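PlzA (Borrelia burgdorferi, PDB 7MIE) binds the bacterial second messenger cyclic di-GMP through its PilZ domain and probably acts as its receptor in signalling. Local coordinates at residues 210-216 with 259-264; 189-194 with 227-233; 170-174 with 279-283; 40-44 with 71-75. All coordinates share one frame; numbering follows the deposited sequence.

Overall arrangement
From the N terminus, interaction 4 closes first, pairing 40-44 with 71-75 at the edge of the N-terminal sheet. The chain then runs through helix 149-164 into 170-174, where interaction 3 opens the longest loop, closed by the C-terminal helix at 279-283. Interactions 1 and 2 both lie within that loop and cross each other, their segments alternating along the chain: 189-194, 210-216, 227-233, 259-264. Both belong to the C-terminal sheet, where they touch through Val213, Ile264, Ile192 and Phe231. Interactions 1 and 3 meet the same cyclic di-GMP. Interactions 3 and 4 touch where His280 probably hydrogen-bonds Ile71, tying the C-terminal helix to the N-terminal sheet.

Interaction 1: 210-216 with 259-264. With C2E (9,9'-[(2R,3R,3aS,5S,7aR,9R,10R,10aS,12S,14aR)-3,5,10,12-tetrahydroxy-5,12-dioxidooctahydro-2H,7H-difuro[3,2-d:3',2'-j][1,3,7,9,2,8]tetraoxadiphosphacyclododecine-2,9-diyl]bis(2-amino-1,9-dihydro-6H-purin-6-one)), chain C.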
# COMPACT_ATOMS: atom_id res chain seq x y z
N GLY A 210 4.21 -0.44 -11.46
CA GLY A 210 4.49 -0.09 -12.85
C GLY A 210 3.29 0.49 -13.59
O GLY A 210 2.32 0.92 -12.97
N ALA A 211 3.34 0.42 -14.94
CA ALA A 211 2.36 1.09 -15.77
C ALA A 211 2.38 0.47 -17.16
O ALA A 211 3.38 -0.13 -17.55
CB ALA A 211 2.65 2.58 -15.87
N LEU A 212 1.26 0.58 -17.86
CA LEU A 212 1.25 0.28 -19.29
C LEU A 212 0.90 1.58 -19.98
O LEU A 212 -0.04 2.26 -19.55
CB LEU A 212 0.18 -0.77 -19.62
CG LEU A 212 0.03 -1.10 -21.11
CD1 LEU A 212 1.28 -1.81 -21.67
CD2 LEU A 212 -1.19 -1.97 -21.35
N VAL A 213 1.70 1.97 -20.99
CA VAL A 213 1.43 3.20 -21.72
C VAL A 213 1.40 2.87 -23.21
O VAL A 213 1.98 1.89 -23.65
CB VAL A 213 2.48 4.28 -21.43
CG1 VAL A 213 2.52 4.67 -19.94
CG2 VAL A 213 3.87 3.84 -21.91
N ILE A 214 0.68 3.71 -23.96
CA ILE A 214 0.60 3.61 -25.40
C ILE A 214 1.25 4.85 -26.01
O ILE A 214 1.09 5.95 -25.47
CB ILE A 214 -0.87 3.44 -25.84
CG1 ILE A 214 -1.28 1.97 -25.74
CG2 ILE A 214 -1.12 4.01 -27.23
CD1 ILE A 214 -2.61 1.63 -26.37
N SER A 215 2.00 4.66 -27.10
CA SER A 215 2.50 5.81 -27.86
C SER A 215 3.07 5.38 -29.21
O SER A 215 2.81 4.26 -29.68
CB SER A 215 3.51 6.61 -27.07
OG SER A 215 4.84 6.28 -27.44
N SER A 216 3.84 6.30 -29.80
CA SER A 216 4.71 6.09 -30.96
C SER A 216 6.15 6.44 -30.57
O SER A 216 7.08 5.88 -31.20
CB SER A 216 4.25 6.93 -32.11
OG SER A 216 2.86 7.22 -32.00
N VAL A 259 0.34 1.70 -33.18
CA VAL A 259 0.94 2.27 -31.94
C VAL A 259 1.61 1.16 -31.13
O VAL A 259 1.34 -0.02 -31.36
CB VAL A 259 -0.10 3.04 -31.10
CG1 VAL A 259 -0.40 4.42 -31.66
CG2 VAL A 259 -1.39 2.24 -30.89
N PHE A 260 2.46 1.55 -30.18
CA PHE A 260 3.25 0.62 -29.38
C PHE A 260 2.79 0.68 -27.93
O PHE A 260 2.69 1.75 -27.34
CB PHE A 260 4.75 0.96 -29.50
CG PHE A 260 5.25 1.31 -30.88
CD1 PHE A 260 5.17 2.61 -31.36
CD2 PHE A 260 5.82 0.35 -31.70
CE1 PHE A 260 5.64 2.94 -32.63
CE2 PHE A 260 6.29 0.67 -32.96
CZ PHE A 260 6.20 1.96 -33.43
N ALA A 261 2.48 -0.49 -27.36
CA ALA A 261 2.09 -0.62 -25.97
C ALA A 261 3.30 -1.08 -25.17
O ALA A 261 3.81 -2.17 -25.41
CB ALA A 261 0.92 -1.58 -25.81
N LEU A 262 3.69 -0.28 -24.18
CA LEU A 262 4.92 -0.48 -23.45
C LEU A 262 4.61 -0.74 -21.97
O LEU A 262 4.09 0.14 -21.31
CB LEU A 262 5.71 0.83 -23.59
CG LEU A 262 7.03 0.90 -22.84
CD1 LEU A 262 8.02 -0.11 -23.40
CD2 LEU A 262 7.63 2.30 -22.90
N GLY A 263 4.96 -1.94 -21.49
CA GLY A 263 4.87 -2.29 -20.07
C GLY A 263 6.13 -1.86 -19.33
O GLY A 263 7.23 -2.06 -19.84
N ILE A 264 5.98 -1.27 -18.14
CA ILE A 264 7.08 -0.67 -17.39
C ILE A 264 7.05 -1.20 -15.97
O ILE A 264 6.00 -1.23 -15.34
CB ILE A 264 6.91 0.87 -17.35
CG1 ILE A 264 6.86 1.48 -18.76
CG2 ILE A 264 7.99 1.50 -16.45
CD1 ILE A 264 6.35 2.91 -18.81
P1 C2E C . 8.16 -8.49 -14.01
O2P C2E C . 7.89 -8.74 -15.43
O1P C2E C . 9.56 -8.21 -13.52
O5' C2E C . 7.38 -7.11 -13.71
C5' C2E C . 7.58 -6.50 -12.43
C4' C2E C . 6.44 -5.53 -12.16
O4' C2E C . 6.39 -4.55 -13.21
C3' C2E C . 5.04 -6.14 -12.17
O3' C2E C . 4.81 -6.70 -10.87
C2' C2E C . 4.21 -4.83 -12.28
O2' C2E C . 4.24 -4.15 -11.04
C1' C2E C . 5.07 -4.02 -13.26
N9 C2E C . 4.58 -4.11 -14.63
C8 C2E C . 5.11 -4.76 -15.71
N7 C2E C . 4.40 -4.63 -16.80
C5 C2E C . 3.30 -3.86 -16.38
C6 C2E C . 2.17 -3.42 -17.09
O6 C2E C . 1.88 -3.68 -18.27
N1 C2E C . 1.30 -2.68 -16.27
C2 C2E C . 1.52 -2.39 -14.93
N2 C2E C . 0.59 -1.67 -14.27
N3 C2E C . 2.58 -2.81 -14.25
C4 C2E C . 3.42 -3.54 -15.05
P11 C2E C . 3.61 -7.77 -10.72
O21 C2E C . 3.52 -7.98 -9.25
O11 C2E C . 2.41 -7.18 -11.42
O5A C2E C . 4.14 -9.02 -11.58
C5A C2E C . 5.16 -9.82 -10.94
C4A C2E C . 5.76 -10.75 -11.96
O4A C2E C . 4.75 -11.68 -12.43
C3A C2E C . 6.25 -10.05 -13.23
O3A C2E C . 7.54 -9.51 -12.94
C2A C2E C . 6.22 -11.21 -14.22
O2A C2E C . 7.32 -12.09 -14.05
C1A C2E C . 4.91 -11.89 -13.80
N91 C2E C . 3.74 -11.44 -14.54
C81 C2E C . 2.72 -10.63 -14.09
N71 C2E C . 1.82 -10.42 -15.02
C51 C2E C . 2.26 -11.14 -16.14
C61 C2E C . 1.70 -11.31 -17.44
O61 C2E C . 0.64 -10.87 -17.91
N11 C2E C . 2.49 -12.13 -18.24
C21 C2E C . 3.69 -12.68 -17.87
N21 C2E C . 4.30 -13.43 -18.81
N31 C2E C . 4.21 -12.57 -16.65
C41 C2E C . 3.45 -11.77 -15.84
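Val213 and Leu262 form the central hydrogen-bonded pair of this antiparallel ladder, with Val213 N 3.0 Å from Leu262 O and Leu262 N 2.8 Å from Val213 O. Ala211 with Ile264 and Ser215 with Phe260 repeat the pattern, making six backbone bonds in all. The side chains of Val213 and Leu262 lie side by side; with Val213 CG1 anti to the carbonyl carbon (chi1 -61°), CG2 falls between N and C, 3.9 Å from Leu262 CB, and also reaches Ile264 CD1. On the other face Leu212 CD1 leans over the partner strand to 3.4 Å from Leu262 O, and Ala261 CB sits within 4.2 Å of both Leu212 CD1 and Ile214 CG1. At the far end the Phe260 ring meets Ser216 CA with its edge. A guanine of cyclic di-GMP lies flat over the Gly210 end, its C2 3.3 Å from Ala211 N and its N9 3.3 Å from Ile264 O. Gly263, lacking a side chain, lets the base O6 come to 3.8 Å from its CA. The base thus stacks on the Gly210-Ala211 peptide and touches Ile264 O, while hydrogen bonds to the nucleotide come from side chains such as Asp205 and Ser207 of the adjoining strand.

Interaction 2: 189-194 with 227-233; sequences KAFIKF and IDLIFSF
Strands 189-193 and 228-233 run antiparallel with their axes 4.7 Å apart and 158° between their directions, joined by paired bonds of Phe191 with Ser232 and of Lys193 with Ile230. Between them, the non-hydrogen-bonded pair Ile192 and Phe231 turns to the apolar side. Ile192 CD1 comes to the edge of the Phe231 ring, 4.0 Å from its CD1, and also touches Leu229 CD1. Ala190 CB meets the same ring at CE1, 3.8 Å away. The other face, with Phe191, Lys193, Ile230 and Ser232, is mixed and holds the polar contacts. Bends at chi3 (-71°) and chi4 fold CE and NZ of Lys193 over Ile230 CG2, and NZ gives a proton to a water at 2.7 Å. That water in turn donates to Ile230 O at 2.8 Å and to Ser232 OG at 3.1 Å. Ile230 O therefore accepts from both Lys193 N and the water, while Ser232 OG has a further partner in Glu239. Near the end of the ladder Ile227 CD1 makes a CH-pi contact with Phe194, 4.0 Å from the ring centroid and 18° off the normal, and Phe194 CB packs on Leu229 CB. Ile192, Leu229 and Phe231 continue onto Val213, Leu262 and Ile264 of the strands behind, which gives the hydrophobic interior expected of the antiparallel beta-barrel of a PilZ domain.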
# COMPACT_ATOMS: atom_id res chain seq x y z
N LYS A 189 -2.73 11.70 -19.76
CA LYS A 189 -1.56 12.14 -20.52
C LYS A 189 -0.31 12.02 -19.66
O LYS A 189 -0.31 12.44 -18.51
CB LYS A 189 -1.71 13.58 -21.01
CG LYS A 189 -2.76 13.80 -22.09
CD LYS A 189 -2.56 15.12 -22.82
CE LYS A 189 -3.86 15.73 -23.27
NZ LYS A 189 -4.72 16.08 -22.11
N ALA A 190 0.74 11.44 -20.24
CA ALA A 190 2.02 11.31 -19.55
C ALA A 190 3.16 11.42 -20.56
O ALA A 190 2.93 11.66 -21.75
CB ALA A 190 2.08 10.00 -18.79
N PHE A 191 4.38 11.23 -20.05
CA PHE A 191 5.59 11.34 -20.83
C PHE A 191 6.49 10.16 -20.51
O PHE A 191 6.52 9.70 -19.37
CB PHE A 191 6.34 12.63 -20.50
CG PHE A 191 5.60 13.90 -20.86
CD1 PHE A 191 5.47 14.29 -22.19
CD2 PHE A 191 5.05 14.70 -19.88
CE1 PHE A 191 4.77 15.44 -22.53
CE2 PHE A 191 4.37 15.87 -20.22
CZ PHE A 191 4.24 16.24 -21.55
N ILE A 192 7.21 9.70 -21.54
CA ILE A 192 8.25 8.70 -21.46
C ILE A 192 9.55 9.33 -21.97
O ILE A 192 9.56 9.94 -23.03
CB ILE A 192 7.81 7.48 -22.30
CG1 ILE A 192 6.74 6.66 -21.56
CG2 ILE A 192 8.99 6.60 -22.69
CD1 ILE A 192 7.23 6.00 -20.29
N LYS A 193 10.63 9.20 -21.18
CA LYS A 193 11.96 9.68 -21.52
C LYS A 193 12.95 8.51 -21.55
O LYS A 193 13.05 7.76 -20.58
CB LYS A 193 12.48 10.62 -20.43
CG LYS A 193 11.93 12.03 -20.46
CD LYS A 193 12.75 13.02 -19.65
CE LYS A 193 12.62 12.82 -18.16
NZ LYS A 193 11.33 13.32 -17.63
N PHE A 194 13.68 8.38 -22.67
CA PHE A 194 14.76 7.42 -22.79
C PHE A 194 15.58 7.75 -24.03
O PHE A 194 15.03 8.20 -25.04
CB PHE A 194 14.22 5.99 -22.91
CG PHE A 194 13.69 5.61 -24.26
CD1 PHE A 194 12.39 5.93 -24.64
CD2 PHE A 194 14.48 4.93 -25.17
CE1 PHE A 194 11.90 5.59 -25.89
CE2 PHE A 194 13.99 4.59 -26.43
CZ PHE A 194 12.70 4.92 -26.78
N ILE A 227 15.20 -1.47 -21.77
CA ILE A 227 15.74 -0.11 -21.78
C ILE A 227 15.36 0.56 -20.47
O ILE A 227 14.32 0.23 -19.89
CB ILE A 227 15.19 0.71 -22.96
CG1 ILE A 227 13.67 0.56 -23.09
CG2 ILE A 227 15.91 0.37 -24.25
CD1 ILE A 227 12.94 1.84 -23.45
N ASP A 228 16.20 1.51 -20.04
CA ASP A 228 15.94 2.35 -18.88
C ASP A 228 15.14 3.56 -19.33
O ASP A 228 15.41 4.13 -20.38
CB ASP A 228 17.24 2.92 -18.30
CG ASP A 228 17.89 2.07 -17.23
OD1 ASP A 228 17.41 0.94 -16.97
OD2 ASP A 228 18.89 2.54 -16.65
N LEU A 229 14.16 3.96 -18.50
CA LEU A 229 13.33 5.09 -18.87
C LEU A 229 12.85 5.84 -17.63
O LEU A 229 13.04 5.42 -16.50
CB LEU A 229 12.17 4.61 -19.73
CG LEU A 229 11.27 3.56 -19.08
CD1 LEU A 229 10.23 4.24 -18.19
CD2 LEU A 229 10.60 2.71 -20.14
N ILE A 230 12.28 7.02 -17.88
CA ILE A 230 11.69 7.81 -16.83
C ILE A 230 10.25 8.09 -17.26
O ILE A 230 10.00 8.58 -18.36
CB ILE A 230 12.50 9.10 -16.53
CG1 ILE A 230 13.88 8.77 -15.95
CG2 ILE A 230 11.72 10.01 -15.59
CD1 ILE A 230 14.91 9.86 -16.11
N PHE A 231 9.32 7.64 -16.41
CA PHE A 231 7.90 7.86 -16.66
C PHE A 231 7.47 9.04 -15.81
O PHE A 231 7.80 9.12 -14.64
CB PHE A 231 7.14 6.58 -16.25
CG PHE A 231 5.63 6.67 -16.13
CD1 PHE A 231 4.85 6.88 -17.25
CD2 PHE A 231 5.00 6.47 -14.91
CE1 PHE A 231 3.46 6.90 -17.15
CE2 PHE A 231 3.61 6.48 -14.80
CZ PHE A 231 2.85 6.70 -15.93
N SER A 232 6.72 9.96 -16.42
CA SER A 232 6.31 11.13 -15.67
C SER A 232 4.94 11.61 -16.12
O SER A 232 4.49 11.35 -17.25
CB SER A 232 7.37 12.24 -15.78
OG SER A 232 7.37 12.79 -17.08
N PHE A 233 4.29 12.31 -15.20
CA PHE A 233 3.04 12.98 -15.51
C PHE A 233 2.86 14.18 -14.59
O PHE A 233 3.39 14.23 -13.49
CB PHE A 233 1.86 12.03 -15.33
CG PHE A 233 1.87 11.24 -14.04
CD1 PHE A 233 2.53 10.02 -13.96
CD2 PHE A 233 1.18 11.70 -12.92
CE1 PHE A 233 2.50 9.28 -12.78
CE2 PHE A 233 1.16 10.96 -11.75
CZ PHE A 233 1.81 9.75 -11.67
O HOH W 1 9.70 11.33 -18.48

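Interaction 3: 170-174 with 279-283; sequences HERII and IHDYF. With C2E (9,9'-[(2R,3R,3aS,5S,7aR,9R,10R,10aS,12S,14aR)-3,5,10,12-tetrahydroxy-5,12-dioxidooctahydro-2H,7H-difuro[3,2-d:3',2'-j][1,3,7,9,2,8]tetraoxadiphosphacyclododecine-2,9-diyl]bis(2-amino-1,9-dihydro-6H-purin-6-one)), chain C.
The RxxxR element of PilZ domains, formed here by Arg168 and Arg172, leads directly into the short strand where Ile173 packs against Tyr282 and Phe283 of the C-terminal helix. Side chains alternate along this segment: Glu171 and Ile173 face the helix, while the Arg172 CB bond points away from it and the rest of the chain reaches cyclic di-GMP. Ile173 slides past Tyr282 in the opposite direction, lying along the ring. Its CG2 makes a CH-pi contact 4.0 Å from the Tyr282 centroid, 19° off the normal, and its CD1 comes within 3.4 Å of Tyr282 CD2. The same CD1 reaches Ile279 CD1 at 4.1 Å, and CG1 meets Phe283 CZ at 3.9 Å, so one isoleucine touches three helix residues, its CG1-CD1 arm meeting all three and CG2 lying over the Tyr282 face. Tyr282 CG stands anti to its backbone N (chi1 172°), a setting that carries the ring out beside Ile173. Glu171 approaches Phe283 from the opposite direction, OE1 3.5 Å from CE1; its carboxylate is held by Ser45 OG and Glu47 N. Arg172, extended from CG to NE, lays its guanidinium over the guanine, with C4 3.7 Å above the guanidinium plane. In that plane Arg172 NH2 gives a nearly straight bond of 2.8 Å to phosphate oxygen O11 (168°), and it has a further partner in O6 of a second cyclic di-GMP. Apolar side-chain contacts thus anchor Ile173, next to Arg172, on the helix, probably helping to position the arginine, which combines a phosphate hydrogen bond with base stacking.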
# COMPACT_ATOMS: atom_id res chain seq x y z
N HIS A 170 -1.18 -7.78 -6.92
CA HIS A 170 -2.16 -6.69 -6.94
C HIS A 170 -2.87 -6.55 -8.28
O HIS A 170 -2.31 -6.79 -9.36
CB HIS A 170 -1.47 -5.35 -6.70
CG HIS A 170 -0.88 -5.22 -5.32
ND1 HIS A 170 -1.64 -5.08 -4.19
CD2 HIS A 170 0.40 -5.27 -4.89
CE1 HIS A 170 -0.84 -5.03 -3.11
NE2 HIS A 170 0.39 -5.11 -3.51
N GLU A 171 -4.10 -6.03 -8.19
CA GLU A 171 -4.83 -5.59 -9.36
C GLU A 171 -4.11 -4.37 -9.97
O GLU A 171 -3.38 -3.61 -9.34
CB GLU A 171 -6.30 -5.34 -9.02
CG GLU A 171 -6.54 -4.24 -7.98
CD GLU A 171 -6.58 -4.70 -6.53
OE1 GLU A 171 -7.55 -4.39 -5.86
OE2 GLU A 171 -5.60 -5.37 -6.07
N ARG A 172 -4.33 -4.24 -11.26
CA ARG A 172 -3.90 -3.08 -12.01
C ARG A 172 -5.13 -2.22 -12.25
O ARG A 172 -6.24 -2.75 -12.46
CB ARG A 172 -3.21 -3.54 -13.29
CG ARG A 172 -1.93 -4.31 -12.99
CD ARG A 172 -1.33 -4.87 -14.26
NE ARG A 172 -0.13 -5.58 -13.83
CZ ARG A 172 0.72 -6.20 -14.65
NH1 ARG A 172 0.52 -6.15 -15.96
NH2 ARG A 172 1.76 -6.84 -14.15
N ILE A 173 -4.94 -0.91 -12.18
CA ILE A 173 -6.03 0.03 -12.37
C ILE A 173 -6.11 0.40 -13.85
O ILE A 173 -5.21 1.04 -14.36
CB ILE A 173 -5.79 1.30 -11.52
CG1 ILE A 173 -5.62 0.96 -10.03
CG2 ILE A 173 -6.93 2.31 -11.75
CD1 ILE A 173 -5.00 2.12 -9.18
N ILE A 174 -7.21 0.02 -14.53
CA ILE A 174 -7.38 0.38 -15.93
C ILE A 174 -7.86 1.82 -16.00
O ILE A 174 -8.80 2.17 -15.30
CB ILE A 174 -8.39 -0.56 -16.64
CG1 ILE A 174 -7.87 -1.99 -16.68
CG2 ILE A 174 -8.69 -0.05 -18.05
CD1 ILE A 174 -8.86 -3.02 -17.20
N ILE A 279 -1.66 5.67 -5.57
CA ILE A 279 -2.28 4.36 -5.81
C ILE A 279 -3.05 3.89 -4.57
O ILE A 279 -4.20 3.44 -4.67
CB ILE A 279 -1.23 3.33 -6.25
CG1 ILE A 279 -0.50 3.82 -7.52
CG2 ILE A 279 -1.88 1.95 -6.49
CD1 ILE A 279 -1.41 4.04 -8.73
N HIS A 280 -2.43 4.02 -3.40
CA HIS A 280 -3.14 3.66 -2.17
C HIS A 280 -4.47 4.43 -2.05
O HIS A 280 -5.48 3.81 -1.74
CB HIS A 280 -2.21 3.92 -0.97
CG HIS A 280 -2.85 3.44 0.30
ND1 HIS A 280 -3.62 4.29 1.08
CD2 HIS A 280 -2.81 2.25 0.92
CE1 HIS A 280 -4.02 3.63 2.15
NE2 HIS A 280 -3.56 2.39 2.07
N ASP A 281 -4.44 5.74 -2.32
CA ASP A 281 -5.64 6.58 -2.22
C ASP A 281 -6.75 6.04 -3.13
O ASP A 281 -7.93 6.08 -2.77
CB ASP A 281 -5.30 8.04 -2.57
CG ASP A 281 -6.55 8.91 -2.66
OD1 ASP A 281 -7.10 9.24 -1.57
OD2 ASP A 281 -6.98 9.20 -3.81
N TYR A 282 -6.39 5.56 -4.33
CA TYR A 282 -7.38 5.07 -5.26
C TYR A 282 -8.20 3.94 -4.63
O TYR A 282 -9.42 3.86 -4.79
CB TYR A 282 -6.71 4.59 -6.55
CG TYR A 282 -7.70 3.90 -7.46
CD1 TYR A 282 -8.49 4.64 -8.33
CD2 TYR A 282 -7.85 2.52 -7.45
CE1 TYR A 282 -9.41 4.02 -9.15
CE2 TYR A 282 -8.80 1.88 -8.24
CZ TYR A 282 -9.57 2.64 -9.10
OH TYR A 282 -10.45 1.98 -9.92
N PHE A 283 -7.53 3.06 -3.87
CA PHE A 283 -8.17 1.90 -3.24
C PHE A 283 -8.95 2.28 -1.97
O PHE A 283 -9.78 1.50 -1.52
CB PHE A 283 -7.15 0.78 -2.99
CG PHE A 283 -6.59 0.19 -4.25
CD1 PHE A 283 -7.41 -0.47 -5.16
CD2 PHE A 283 -5.24 0.26 -4.55
CE1 PHE A 283 -6.91 -0.99 -6.35
CE2 PHE A 283 -4.73 -0.29 -5.73
CZ PHE A 283 -5.56 -0.88 -6.64
P1 C2E C . 8.16 -8.49 -14.01
O2P C2E C . 7.89 -8.74 -15.43
O1P C2E C . 9.56 -8.21 -13.52
O5' C2E C . 7.38 -7.11 -13.71
C5' C2E C . 7.58 -6.50 -12.43
C4' C2E C . 6.44 -5.53 -12.16
O4' C2E C . 6.39 -4.55 -13.21
C3' C2E C . 5.04 -6.14 -12.17
O3' C2E C . 4.81 -6.70 -10.87
C2' C2E C . 4.21 -4.83 -12.28
O2' C2E C . 4.24 -4.15 -11.04
C1' C2E C . 5.07 -4.02 -13.26
N9 C2E C . 4.58 -4.11 -14.63
C8 C2E C . 5.11 -4.76 -15.71
N7 C2E C . 4.40 -4.63 -16.80
C5 C2E C . 3.30 -3.86 -16.38
C6 C2E C . 2.17 -3.42 -17.09
O6 C2E C . 1.88 -3.68 -18.27
N1 C2E C . 1.30 -2.68 -16.27
C2 C2E C . 1.52 -2.39 -14.93
N2 C2E C . 0.59 -1.67 -14.27
N3 C2E C . 2.58 -2.81 -14.25
C4 C2E C . 3.42 -3.54 -15.05
P11 C2E C . 3.61 -7.77 -10.72
O21 C2E C . 3.52 -7.98 -9.25
O11 C2E C . 2.41 -7.18 -11.42
O5A C2E C . 4.14 -9.02 -11.58
C5A C2E C . 5.16 -9.82 -10.94
C4A C2E C . 5.76 -10.75 -11.96
O4A C2E C . 4.75 -11.68 -12.43
C3A C2E C . 6.25 -10.05 -13.23
O3A C2E C . 7.54 -9.51 -12.94
C2A C2E C . 6.22 -11.21 -14.22
O2A C2E C . 7.32 -12.09 -14.05
C1A C2E C . 4.91 -11.89 -13.80
N91 C2E C . 3.74 -11.44 -14.54
C81 C2E C . 2.72 -10.63 -14.09
N71 C2E C . 1.82 -10.42 -15.02
C51 C2E C . 2.26 -11.14 -16.14
C61 C2E C . 1.70 -11.31 -17.44
O61 C2E C . 0.64 -10.87 -17.91
N11 C2E C . 2.49 -12.13 -18.24
C21 C2E C . 3.69 -12.68 -17.87
N21 C2E C . 4.30 -13.43 -18.81
N31 C2E C . 4.21 -12.57 -16.65
C41 C2E C . 3.45 -11.77 -15.84

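Interaction 4: 40-44 with 71-75; sequences KEIKM and IYSIS
Glu41 OE1 is gripped twice: Ser73 OG donates to it at 2.6 Å, from above the carboxylate plane (42° out of it), and Lys80 forms a salt bridge. Ser73 OG lies between its own N and carbonyl carbon (chi1 70°), which turns it across to Glu41. The other carboxylate oxygen, Glu41 OE2, accepts from a water at 2.6 Å that also bonds Tyr72 OH at 2.7 Å. Further along, Ser75 OG donates to Lys40 O at 2.7 Å. The backbones are antiparallel; Ile42 and Ile74 exchange two bonds, Ile42 N lying 2.8 Å from Ile74 O, and Met44 N donates to Tyr72 O. Met44, bent at chi2 and chi3, brings CG to 3.5 Å from Ile71 CG2 and SD to 3.8 Å from Ile74 CG2. Lys43 runs beside Tyr72 in the same direction, its CD 3.7 Å from Tyr72 OH. Tyr72 and Ser73 form a classic beta bulge opposite Lys80 of strand 78-84. The short strand 42-43 thus borders the N-terminal sheet: Ile42 packs on helix 149-164, while Lys43 and Tyr72 touch Thr276 of helix 273-283, whose His280 bonds Ile71 O.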
# COMPACT_ATOMS: atom_id res chain seq x y z
N LYS A 40 9.55 -7.33 5.62
CA LYS A 40 8.83 -7.31 4.35
C LYS A 40 7.36 -7.01 4.57
O LYS A 40 6.87 -7.16 5.67
CB LYS A 40 8.97 -8.67 3.65
CG LYS A 40 10.43 -9.07 3.39
CD LYS A 40 11.25 -8.05 2.63
CE LYS A 40 12.64 -8.63 2.31
NZ LYS A 40 13.42 -7.62 1.56
N GLU A 41 6.66 -6.52 3.54
CA GLU A 41 5.28 -6.12 3.74
C GLU A 41 4.45 -6.38 2.48
O GLU A 41 5.00 -6.48 1.37
CB GLU A 41 5.21 -4.62 4.09
CG GLU A 41 5.62 -3.72 2.90
CD GLU A 41 5.78 -2.20 3.06
OE1 GLU A 41 5.34 -1.67 4.09
OE2 GLU A 41 6.30 -1.55 2.09
N ILE A 42 3.11 -6.34 2.65
CA ILE A 42 2.20 -6.36 1.52
C ILE A 42 1.36 -5.09 1.59
O ILE A 42 0.70 -4.84 2.60
CB ILE A 42 1.27 -7.61 1.65
CG1 ILE A 42 2.05 -8.95 1.64
CG2 ILE A 42 0.19 -7.56 0.57
CD1 ILE A 42 2.80 -9.19 0.31
N LYS A 43 1.46 -4.26 0.54
CA LYS A 43 0.65 -3.04 0.43
C LYS A 43 -0.81 -3.39 0.20
O LYS A 43 -1.13 -4.33 -0.52
CB LYS A 43 1.19 -2.04 -0.60
CG LYS A 43 2.55 -1.48 -0.20
CD LYS A 43 3.16 -0.44 -1.11
CE LYS A 43 3.50 -0.95 -2.49
NZ LYS A 43 4.61 -1.96 -2.50
N MET A 44 -1.73 -2.59 0.78
CA MET A 44 -3.15 -2.93 0.70
C MET A 44 -3.78 -2.46 -0.61
O MET A 44 -3.43 -1.42 -1.17
CB MET A 44 -3.92 -2.34 1.90
CG MET A 44 -3.28 -2.68 3.20
SD MET A 44 -3.11 -4.50 3.52
CE MET A 44 -4.82 -4.79 3.82
N ILE A 71 -5.14 1.25 6.85
CA ILE A 71 -3.96 0.40 6.75
C ILE A 71 -3.26 0.71 5.44
O ILE A 71 -3.89 0.70 4.35
CB ILE A 71 -4.38 -1.09 6.80
CG1 ILE A 71 -5.25 -1.42 8.01
CG2 ILE A 71 -3.17 -2.00 6.68
CD1 ILE A 71 -5.80 -2.87 8.05
N TYR A 72 -1.95 0.92 5.55
CA TYR A 72 -1.10 1.10 4.37
C TYR A 72 -0.53 -0.25 3.91
O TYR A 72 -0.59 -0.57 2.71
CB TYR A 72 0.05 2.03 4.75
CG TYR A 72 1.16 2.10 3.74
CD1 TYR A 72 1.08 2.95 2.64
CD2 TYR A 72 2.31 1.33 3.90
CE1 TYR A 72 2.13 3.04 1.73
CE2 TYR A 72 3.36 1.41 3.00
CZ TYR A 72 3.26 2.26 1.92
OH TYR A 72 4.29 2.33 1.03
N SER A 73 0.02 -1.02 4.85
CA SER A 73 0.57 -2.34 4.51
C SER A 73 0.50 -3.24 5.73
O SER A 73 0.32 -2.74 6.85
CB SER A 73 2.03 -2.24 4.01
OG SER A 73 2.92 -1.89 5.07
N ILE A 74 0.66 -4.54 5.48
CA ILE A 74 0.61 -5.53 6.55
C ILE A 74 1.81 -6.46 6.44
O ILE A 74 2.24 -6.78 5.32
CB ILE A 74 -0.74 -6.26 6.51
CG1 ILE A 74 -0.92 -7.15 7.74
CG2 ILE A 74 -0.89 -7.06 5.21
CD1 ILE A 74 -2.39 -7.54 7.97
N SER A 75 2.27 -6.93 7.60
CA SER A 75 3.45 -7.78 7.65
C SER A 75 3.14 -8.94 8.60
O SER A 75 2.00 -9.09 9.04
CB SER A 75 4.64 -7.01 8.12
OG SER A 75 5.02 -5.97 7.20
O HOH W 2 6.53 1.04 1.63